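Local coordinates for hypoxanthine-guanine phosphoribosyltransferase (PDB 3ACD), which catalyses the transfer of a phosphoribosyl group from 5-phospho-alpha-D-ribose 1-diphosphate to hypoxanthine or guanine, giving IMP or GMP in purine salvage, at the inosinic acid site and the interface of chains A and B. Numbering follows the deposited sequence. Chains: chain A/B, Hypoxanthine-guanine phosphoribosyltransferase.

Contact 1: the inosinic acid site. Residues chain A 102-110, 134, 154-156, 161-162. With IMP (inosinic acid), chain C.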
# COMPACT_ATOMS: atom_id res chain seq x y z
N GLU A 102 -2.45 -5.04 -10.26
CA GLU A 102 -2.64 -6.37 -9.67
C GLU A 102 -1.36 -6.98 -9.16
O GLU A 102 -0.27 -6.60 -9.58
CB GLU A 102 -3.25 -7.30 -10.73
CG GLU A 102 -4.76 -7.27 -10.79
CD GLU A 102 -5.38 -8.12 -9.71
OE1 GLU A 102 -4.75 -8.31 -8.65
OE2 GLU A 102 -6.52 -8.60 -9.92
N ASP A 103 -1.48 -7.95 -8.26
CA ASP A 103 -0.30 -8.62 -7.73
C ASP A 103 0.15 -9.73 -8.67
O ASP A 103 1.28 -9.71 -9.17
CB ASP A 103 -0.55 -9.19 -6.31
CG ASP A 103 -1.80 -10.08 -6.22
OD1 ASP A 103 -2.56 -10.20 -7.20
OD2 ASP A 103 -2.01 -10.66 -5.14
N ILE A 104 -0.73 -10.68 -8.94
CA ILE A 104 -0.40 -11.79 -9.82
C ILE A 104 -1.63 -12.31 -10.55
O ILE A 104 -2.70 -12.45 -9.96
CB ILE A 104 0.25 -12.94 -9.01
CG1 ILE A 104 0.58 -14.13 -9.93
CG2 ILE A 104 -0.68 -13.39 -7.90
CD1 ILE A 104 1.42 -15.19 -9.24
N VAL A 105 -1.48 -12.56 -11.84
CA VAL A 105 -2.57 -13.09 -12.65
C VAL A 105 -2.34 -14.59 -12.75
O VAL A 105 -1.32 -15.05 -13.27
CB VAL A 105 -2.59 -12.44 -14.06
CG1 VAL A 105 -3.78 -12.98 -14.87
CG2 VAL A 105 -2.68 -10.92 -13.93
N ASP A 106 -3.29 -15.35 -12.22
CA ASP A 106 -3.21 -16.81 -12.22
C ASP A 106 -4.12 -17.35 -13.31
O ASP A 106 -3.70 -17.43 -14.47
CB ASP A 106 -3.63 -17.32 -10.84
CG ASP A 106 -3.46 -18.82 -10.68
OD1 ASP A 106 -2.75 -19.45 -11.50
OD2 ASP A 106 -4.02 -19.38 -9.72
N THR A 107 -5.36 -17.70 -12.97
CA THR A 107 -6.28 -18.21 -13.98
C THR A 107 -6.81 -17.04 -14.82
O THR A 107 -7.23 -17.23 -15.97
CB THR A 107 -7.50 -18.93 -13.36
OG1 THR A 107 -8.33 -17.99 -12.66
CG2 THR A 107 -7.04 -20.02 -12.39
N GLY A 108 -6.78 -15.85 -14.24
CA GLY A 108 -7.26 -14.66 -14.94
C GLY A 108 -8.73 -14.35 -14.70
O GLY A 108 -9.23 -13.32 -15.14
N LEU A 109 -9.43 -15.23 -13.99
CA LEU A 109 -10.85 -15.03 -13.72
C LEU A 109 -11.14 -13.73 -12.98
O LEU A 109 -12.02 -12.97 -13.38
CB LEU A 109 -11.39 -16.22 -12.91
CG LEU A 109 -11.34 -17.57 -13.62
CD1 LEU A 109 -11.78 -18.68 -12.67
CD2 LEU A 109 -12.24 -17.54 -14.85
N THR A 110 -10.40 -13.46 -11.91
CA THR A 110 -10.63 -12.24 -11.15
C THR A 110 -10.42 -10.98 -11.98
O THR A 110 -11.27 -10.09 -11.99
CB THR A 110 -9.71 -12.17 -9.91
OG1 THR A 110 -9.94 -13.31 -9.09
CG2 THR A 110 -10.02 -10.92 -9.10
N LYS A 134 1.25 -16.21 -14.26
CA LYS A 134 1.49 -17.64 -14.43
C LYS A 134 0.60 -18.09 -15.60
O LYS A 134 -0.44 -18.72 -15.40
CB LYS A 134 1.10 -18.40 -13.15
CG LYS A 134 1.94 -18.01 -11.94
CD LYS A 134 1.59 -18.82 -10.69
CE LYS A 134 0.20 -18.50 -10.18
NZ LYS A 134 -0.08 -19.18 -8.88
N ALA A 154 3.59 -22.00 -9.80
CA ALA A 154 4.03 -22.22 -8.43
C ALA A 154 3.31 -21.24 -7.51
O ALA A 154 2.89 -20.17 -7.95
CB ALA A 154 5.54 -22.02 -8.33
N TYR A 155 3.14 -21.61 -6.24
CA TYR A 155 2.49 -20.69 -5.31
C TYR A 155 3.56 -19.78 -4.75
O TYR A 155 4.46 -20.24 -4.04
CB TYR A 155 1.82 -21.43 -4.15
CG TYR A 155 0.99 -20.48 -3.31
CD1 TYR A 155 -0.29 -20.10 -3.70
CD2 TYR A 155 1.53 -19.88 -2.17
CE1 TYR A 155 -1.01 -19.15 -3.00
CE2 TYR A 155 0.81 -18.92 -1.45
CZ TYR A 155 -0.46 -18.56 -1.88
OH TYR A 155 -1.17 -17.58 -1.21
N VAL A 156 3.47 -18.50 -5.08
CA VAL A 156 4.45 -17.53 -4.61
C VAL A 156 3.90 -16.67 -3.48
O VAL A 156 2.69 -16.60 -3.25
CB VAL A 156 4.89 -16.59 -5.77
CG1 VAL A 156 5.53 -17.41 -6.89
CG2 VAL A 156 3.69 -15.81 -6.30
N LEU A 161 2.17 -10.35 -1.32
CA LEU A 161 1.41 -11.58 -1.50
C LEU A 161 1.53 -12.44 -0.25
O LEU A 161 2.61 -12.58 0.32
CB LEU A 161 1.92 -12.34 -2.74
CG LEU A 161 1.61 -11.70 -4.10
CD1 LEU A 161 2.33 -10.37 -4.23
CD2 LEU A 161 2.05 -12.64 -5.22
N ASP A 162 0.41 -13.03 0.15
CA ASP A 162 0.38 -13.84 1.36
C ASP A 162 0.41 -15.34 1.20
O ASP A 162 0.21 -15.90 0.12
CB ASP A 162 -0.88 -13.50 2.17
CG ASP A 162 -2.14 -14.06 1.52
OD1 ASP A 162 -2.42 -13.70 0.37
OD2 ASP A 162 -2.83 -14.88 2.17
P IMP C . -6.87 -15.48 -10.56
O1P IMP C . -6.84 -16.96 -10.68
O2P IMP C . -8.39 -14.97 -10.61
O3P IMP C . -6.03 -14.83 -11.77
O5' IMP C . -6.18 -15.08 -9.15
C5' IMP C . -6.65 -13.92 -8.46
C4' IMP C . -5.92 -13.74 -7.12
O4' IMP C . -5.43 -15.02 -6.62
C3' IMP C . -4.63 -12.91 -7.32
O3' IMP C . -4.90 -11.51 -7.37
C2' IMP C . -3.85 -13.30 -6.05
O2' IMP C . -4.25 -12.50 -4.93
C1' IMP C . -4.24 -14.77 -5.83
N9 IMP C . -3.12 -15.64 -6.25
C8 IMP C . -3.03 -16.39 -7.40
N7 IMP C . -1.89 -17.03 -7.43
C5 IMP C . -1.19 -16.73 -6.32
C6 IMP C . 0.09 -17.10 -5.80
O6 IMP C . 0.82 -17.86 -6.42
N1 IMP C . 0.49 -16.58 -4.59
C2 IMP C . -0.32 -15.71 -3.89
N3 IMP C . -1.50 -15.36 -4.36
C4 IMP C . -1.97 -15.83 -5.55
O HOH W 1 -5.18 -11.01 -10.60
O HOH W 2 -1.55 -12.61 -3.02
O HOH W 3 -4.77 -9.87 -3.61
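Inosinic acid, the reaction product, lies in the active site of a type I phosphoribosyltransferase, along the PRPP-binding motif A:Glu102–A:Thr110. The hypoxanthine is sandwiched between unlike side chains. On one face the A:Tyr155 ring stacks almost parallel to the six-membered ring of IMP, planes 7° apart and centroids 4.3 Å apart; its OH is tethered to A:Asp162 O. On the opposite face the A:Ile104 CG2 methyl sits 3.6 Å from the centroid of the five-membered ring. Along the base edge, N1 donates to A:Val156 O at 2.6 Å, in the carbonyl plane on a lone pair, while O6 accepts from A:Val156 N and from A:Lys134 NZ (2.9 Å). The same NZ also donates to N7, its chain bent at chi3 (-67°); donors to both O6 and N7 would favour a 6-oxopurine. A:Asp106, CG anti to the backbone N (chi1 -175°), runs beside C8 and N7 and corresponds to the family's proposed general base.

At the ribose hydroxyls, the A:Asp103 carboxylate uses both syn lone pairs, OD1 for O3' (2.7 Å) and OD2 for O2' (2.9 Å). A:Ile104 N meets OD1 from above the carboxylate plane and is likely to help fix its rotation. An alanine in place of A:Asp103 removes both acceptors and would probably leave the ribose less firmly held.

The 5'-phosphate rests in the loop leading into helix 109-119. O3P takes A:Asp106 N and A:Gly108 N; O1P takes A:Thr107 N and OG1; O2P takes A:Thr110 N and OG1 (2.7 Å). The helix N-terminus would probably stabilise the phosphate's charge.

Contact 2: the interface of chains A and B. Residues chain A 46, 69, 71, 86, 165; chain B 65, 67, 90-91.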
# COMPACT_ATOMS: atom_id res chain seq x y z
N ASN A 46 -5.78 -7.37 -1.31
CA ASN A 46 -4.72 -6.80 -0.48
C ASN A 46 -3.33 -6.99 -1.09
O ASN A 46 -2.42 -6.19 -0.84
CB ASN A 46 -4.70 -7.48 0.90
CG ASN A 46 -5.91 -7.14 1.75
OD1 ASN A 46 -6.16 -7.78 2.77
ND2 ASN A 46 -6.67 -6.14 1.34
N ALA A 69 -11.30 -4.21 -3.31
CA ALA A 69 -11.07 -5.58 -2.85
C ALA A 69 -11.98 -6.50 -3.66
O ALA A 69 -13.18 -6.25 -3.77
CB ALA A 69 -11.38 -5.69 -1.37
N SER A 71 -12.64 -10.88 -4.96
CA SER A 71 -12.39 -12.29 -4.64
C SER A 71 -13.16 -13.21 -5.57
O SER A 71 -14.26 -12.89 -6.01
CB SER A 71 -12.78 -12.57 -3.19
OG SER A 71 -12.03 -11.76 -2.29
N LEU A 86 -15.32 -6.88 -2.40
CA LEU A 86 -15.46 -6.65 -0.97
C LEU A 86 -15.23 -5.17 -0.63
O LEU A 86 -15.48 -4.74 0.50
CB LEU A 86 -14.46 -7.52 -0.20
CG LEU A 86 -14.45 -9.00 -0.58
CD1 LEU A 86 -13.42 -9.73 0.27
CD2 LEU A 86 -15.83 -9.61 -0.39
N GLN A 165 -2.34 -15.48 4.89
CA GLN A 165 -2.30 -14.17 5.53
C GLN A 165 -0.93 -13.70 6.03
O GLN A 165 -0.75 -12.53 6.33
CB GLN A 165 -3.32 -14.11 6.67
CG GLN A 165 -4.77 -14.21 6.22
CD GLN A 165 -5.15 -13.16 5.19
OE1 GLN A 165 -4.62 -12.04 5.20
NE2 GLN A 165 -6.07 -13.50 4.30
N MET B 65 -1.87 -8.66 8.25
CA MET B 65 -2.27 -7.30 7.95
C MET B 65 -3.73 -7.19 7.56
O MET B 65 -4.37 -8.18 7.19
CB MET B 65 -1.45 -6.75 6.77
CG MET B 65 0.07 -6.93 6.86
SD MET B 65 0.84 -6.39 5.30
CE MET B 65 2.53 -7.02 5.50
N PHE B 67 -6.68 -3.82 6.13
CA PHE B 67 -6.83 -2.45 5.67
C PHE B 67 -8.22 -1.93 6.02
O PHE B 67 -9.20 -2.66 5.91
CB PHE B 67 -6.63 -2.39 4.15
CG PHE B 67 -5.24 -2.76 3.72
CD1 PHE B 67 -4.28 -1.78 3.48
CD2 PHE B 67 -4.87 -4.10 3.59
CE1 PHE B 67 -2.98 -2.12 3.12
CE2 PHE B 67 -3.57 -4.45 3.23
CZ PHE B 67 -2.62 -3.46 3.00
N ARG B 90 -11.41 -7.35 8.05
CA ARG B 90 -11.71 -8.68 7.54
C ARG B 90 -11.15 -9.78 8.44
O ARG B 90 -11.73 -10.86 8.53
CB ARG B 90 -11.15 -8.84 6.12
CG ARG B 90 -11.87 -8.01 5.07
CD ARG B 90 -11.18 -8.12 3.72
NE ARG B 90 -11.07 -9.50 3.27
CZ ARG B 90 -10.51 -9.87 2.12
NH1 ARG B 90 -10.00 -8.96 1.30
NH2 ARG B 90 -10.46 -11.16 1.79
N LEU B 91 -10.03 -9.50 9.09
CA LEU B 91 -9.40 -10.47 9.98
C LEU B 91 -9.73 -10.15 11.44
O LEU B 91 -9.93 -9.00 11.81
CB LEU B 91 -7.88 -10.47 9.79
CG LEU B 91 -7.34 -11.14 8.52
CD1 LEU B 91 -7.89 -10.46 7.27
CD2 LEU B 91 -5.82 -11.07 8.53
O HOH W 4 -2.31 -10.45 6.00
O HOH W 5 -5.30 -9.43 4.99
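One face of the B:Arg90 guanidinium is met by the A:Leu86 CD1 methyl, centred over it, with CD1 3.4 Å from CZ; the two side chains cross at about a right angle. This is part of the two-fold interface of the deposited assembly, probably the dimer of this phosphoribosyltransferase. Both residues are poorly ordered, so this methyl-on-guanidinium packing is only tentative. The second flat pair is the A:Asn46 amide beside the B:Phe67 ring. These side chains run past each other in opposite directions with their planes 50° apart, which is neither a parallel stack nor a perpendicular approach. The ring's CD2–CE2 side does the touching, and A:Asn46 ND2 comes to 3.5 Å from CD2.

A:Gln165 and B:Leu91 meet tip to tip, OE1 lying 3.7 Å from the CD2 methyl. A bend at chi2 (-56°) in A:Gln165 turns its amide back, so that water 4 binds both OE1 and A:Gln165 O, the second at 2.6 Å.

Polar coupling between the chains runs through water. Water 4 also binds B:Met65 N at 2.9 Å, whereas water 5 joins A:Asn46 OD1 and A:Gln165 OE1 (2.7 Å) to B:Met65 O (2.7 Å). The amide oxygens of A:Asn46 and A:Gln165 are thereby linked to the backbone of strand 64-70 in chain B.

Contact 3: the interface of chains A and B. Residues chain A 56-57, 59-63, 65; chain B 5, 166-169.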
# COMPACT_ATOMS: atom_id res chain seq x y z
N VAL A 56 3.92 3.57 -8.12
CA VAL A 56 3.52 4.96 -8.25
C VAL A 56 4.68 5.93 -8.02
O VAL A 56 4.75 6.98 -8.66
CB VAL A 56 2.33 5.32 -7.31
CG1 VAL A 56 1.12 4.45 -7.65
CG2 VAL A 56 2.72 5.16 -5.84
N ARG A 57 5.60 5.56 -7.13
CA ARG A 57 6.75 6.41 -6.86
C ARG A 57 7.74 6.43 -8.02
O ARG A 57 8.73 7.16 -7.99
CB ARG A 57 7.45 5.97 -5.57
CG ARG A 57 6.70 6.40 -4.32
CD ARG A 57 7.41 5.95 -3.06
NE ARG A 57 7.25 4.52 -2.81
CZ ARG A 57 7.70 3.91 -1.71
NH1 ARG A 57 8.33 4.61 -0.78
NH2 ARG A 57 7.50 2.60 -1.54
N ILE A 59 6.45 6.78 -11.20
CA ILE A 59 5.66 7.37 -12.27
C ILE A 59 5.55 8.88 -12.05
O ILE A 59 4.63 9.35 -11.37
CB ILE A 59 4.24 6.78 -12.33
CG1 ILE A 59 4.30 5.27 -12.55
CG2 ILE A 59 3.45 7.44 -13.47
CD1 ILE A 59 2.95 4.59 -12.47
N PRO A 60 6.48 9.65 -12.62
CA PRO A 60 6.45 11.11 -12.46
C PRO A 60 5.42 11.79 -13.36
O PRO A 60 5.77 12.44 -14.35
CB PRO A 60 7.89 11.52 -12.79
CG PRO A 60 8.28 10.52 -13.82
CD PRO A 60 7.73 9.22 -13.27
N LEU A 61 4.15 11.61 -13.01
CA LEU A 61 3.02 12.19 -13.73
C LEU A 61 1.94 12.53 -12.71
O LEU A 61 1.93 11.98 -11.61
CB LEU A 61 2.42 11.18 -14.71
CG LEU A 61 3.15 10.78 -15.98
CD1 LEU A 61 2.37 9.67 -16.68
CD2 LEU A 61 3.29 11.99 -16.90
N PRO A 62 1.04 13.46 -13.05
CA PRO A 62 -0.02 13.79 -12.09
C PRO A 62 -1.00 12.63 -12.20
O PRO A 62 -1.38 12.24 -13.30
CB PRO A 62 -0.60 15.09 -12.64
CG PRO A 62 -0.45 14.90 -14.13
CD PRO A 62 0.95 14.31 -14.25
N LEU A 63 -1.38 12.05 -11.07
CA LEU A 63 -2.29 10.91 -11.12
C LEU A 63 -3.08 10.77 -9.83
O LEU A 63 -2.70 11.32 -8.79
CB LEU A 63 -1.49 9.63 -11.39
CG LEU A 63 -0.33 9.29 -10.43
CD1 LEU A 63 -0.87 8.66 -9.16
CD2 LEU A 63 0.62 8.32 -11.13
N MET A 65 -5.55 7.87 -7.35
CA MET A 65 -5.57 6.46 -6.99
C MET A 65 -6.84 6.06 -6.27
O MET A 65 -7.56 6.90 -5.73
CB MET A 65 -4.39 6.13 -6.06
CG MET A 65 -3.02 6.62 -6.50
SD MET A 65 -1.80 6.29 -5.18
CE MET A 65 -0.38 7.25 -5.76
N PHE B 5 9.14 15.03 -10.19
CA PHE B 5 8.65 15.23 -8.83
C PHE B 5 9.21 16.55 -8.30
O PHE B 5 10.42 16.69 -8.13
CB PHE B 5 9.08 14.08 -7.91
CG PHE B 5 8.49 12.74 -8.30
CD1 PHE B 5 7.11 12.58 -8.40
CD2 PHE B 5 9.32 11.66 -8.56
CE1 PHE B 5 6.56 11.34 -8.75
CE2 PHE B 5 8.78 10.42 -8.91
CZ PHE B 5 7.40 10.26 -9.01
N PHE B 166 -4.49 14.15 -5.57
CA PHE B 166 -3.25 14.09 -6.34
C PHE B 166 -2.02 14.08 -5.43
O PHE B 166 -2.14 14.23 -4.21
CB PHE B 166 -3.14 15.30 -7.28
CG PHE B 166 -4.06 15.25 -8.47
CD1 PHE B 166 -3.65 14.64 -9.65
CD2 PHE B 166 -5.33 15.82 -8.41
CE1 PHE B 166 -4.49 14.60 -10.76
CE2 PHE B 166 -6.18 15.79 -9.52
CZ PHE B 166 -5.76 15.18 -10.70
N ASP B 167 -0.86 13.88 -6.04
CA ASP B 167 0.43 13.88 -5.35
C ASP B 167 0.75 12.79 -4.33
O ASP B 167 1.73 12.92 -3.59
CB ASP B 167 0.66 15.26 -4.71
CG ASP B 167 0.63 16.39 -5.72
OD1 ASP B 167 1.30 16.27 -6.77
OD2 ASP B 167 -0.07 17.39 -5.48
N ARG B 168 -0.05 11.73 -4.27
CA ARG B 168 0.24 10.65 -3.34
C ARG B 168 1.51 9.92 -3.82
O ARG B 168 2.19 9.26 -3.04
CB ARG B 168 -0.90 9.62 -3.30
CG ARG B 168 -2.23 10.11 -2.73
CD ARG B 168 -3.21 8.94 -2.68
NE ARG B 168 -4.59 9.33 -2.38
CZ ARG B 168 -5.04 9.65 -1.17
NH1 ARG B 168 -4.24 9.62 -0.11
NH2 ARG B 168 -6.32 9.99 -1.02
N ASN B 169 1.82 10.06 -5.11
CA ASN B 169 2.97 9.38 -5.70
C ASN B 169 4.34 10.03 -5.51
O ASN B 169 5.35 9.46 -5.92
CB ASN B 169 2.70 9.11 -7.19
CG ASN B 169 2.42 10.38 -7.98
OD1 ASN B 169 1.71 11.27 -7.53
ND2 ASN B 169 2.96 10.45 -9.19
O HOH W 6 -2.29 10.80 -6.12
O HOH W 7 0.05 13.13 -8.71
O HOH W 8 -5.80 9.58 -5.00
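One amide, that of B:Asn169, makes direct hydrogen bonds across this patch of the two-fold interface, probably that of a dimer. B:Asn169 ND2 donates to A:Ile59 O and to A:Leu61 O, each at 3.0 Å. The first acceptor lies in the amide plane and is approached nearly along its C=O axis (166°); the second is tilted 22° from that plane. The B:Asn169 CG takes the crowded position between backbone N and carbonyl carbon (chi1 58°), which carries the amide into the loop following helix 49-56. Both ND2 bonds and the tie from OD1 to water 7 (2.8 Å) are likely to fix the amide's rotation.

Water extends the polar network. Water 7 joins that OD1 and B:Asp167 N to A:Leu63 N, water 6 links A:Leu63 O with B:Arg168 N, and water 8, in plane at the guanidinium edge, connects B:Arg168 NE (2.9 Å) to A:Met65 N.

Apolar packing lies alongside. A:Leu63 meets B:Asn169 tip to tip, its CG 3.8 Å from the amide CG, while A:Val56 crosses obliquely over the CB. The extended A:Met65 chain brings its CE methyl to 3.5 Å from B:Arg168 CB. A:Pro60 CB lies above one face of the B:Phe5 ring, whose edge meets B:Asn169 ND2 in plane. The B:Phe166 ring lies against the A:Leu63 backbone, CD1 3.6 Å from A:Leu63 O.

By seating B:Asn169 among chain A's backbone carbonyls, the patch probably helps hold the two subunits in register.

Contact 1 is the nucleotide site within one subunit, and its C-alpha centre is about 15 Å from that of contact 2 but about 26 Å from that of contact 3. The two interface patches, centred about 25 Å apart, both use one residue of strand 64-70: the backbone of B:Met65 serves contact 2, while the side chain and backbone of A:Met65 serve contact 3. Residues 161-162 of contact 1 lie shortly before 165-169 of contacts 2 and 3 in sequence, leading from base pocket to partner subunit. Packing in the assembly may thus help position the pocket wall, although the structure alone does not show such coupling.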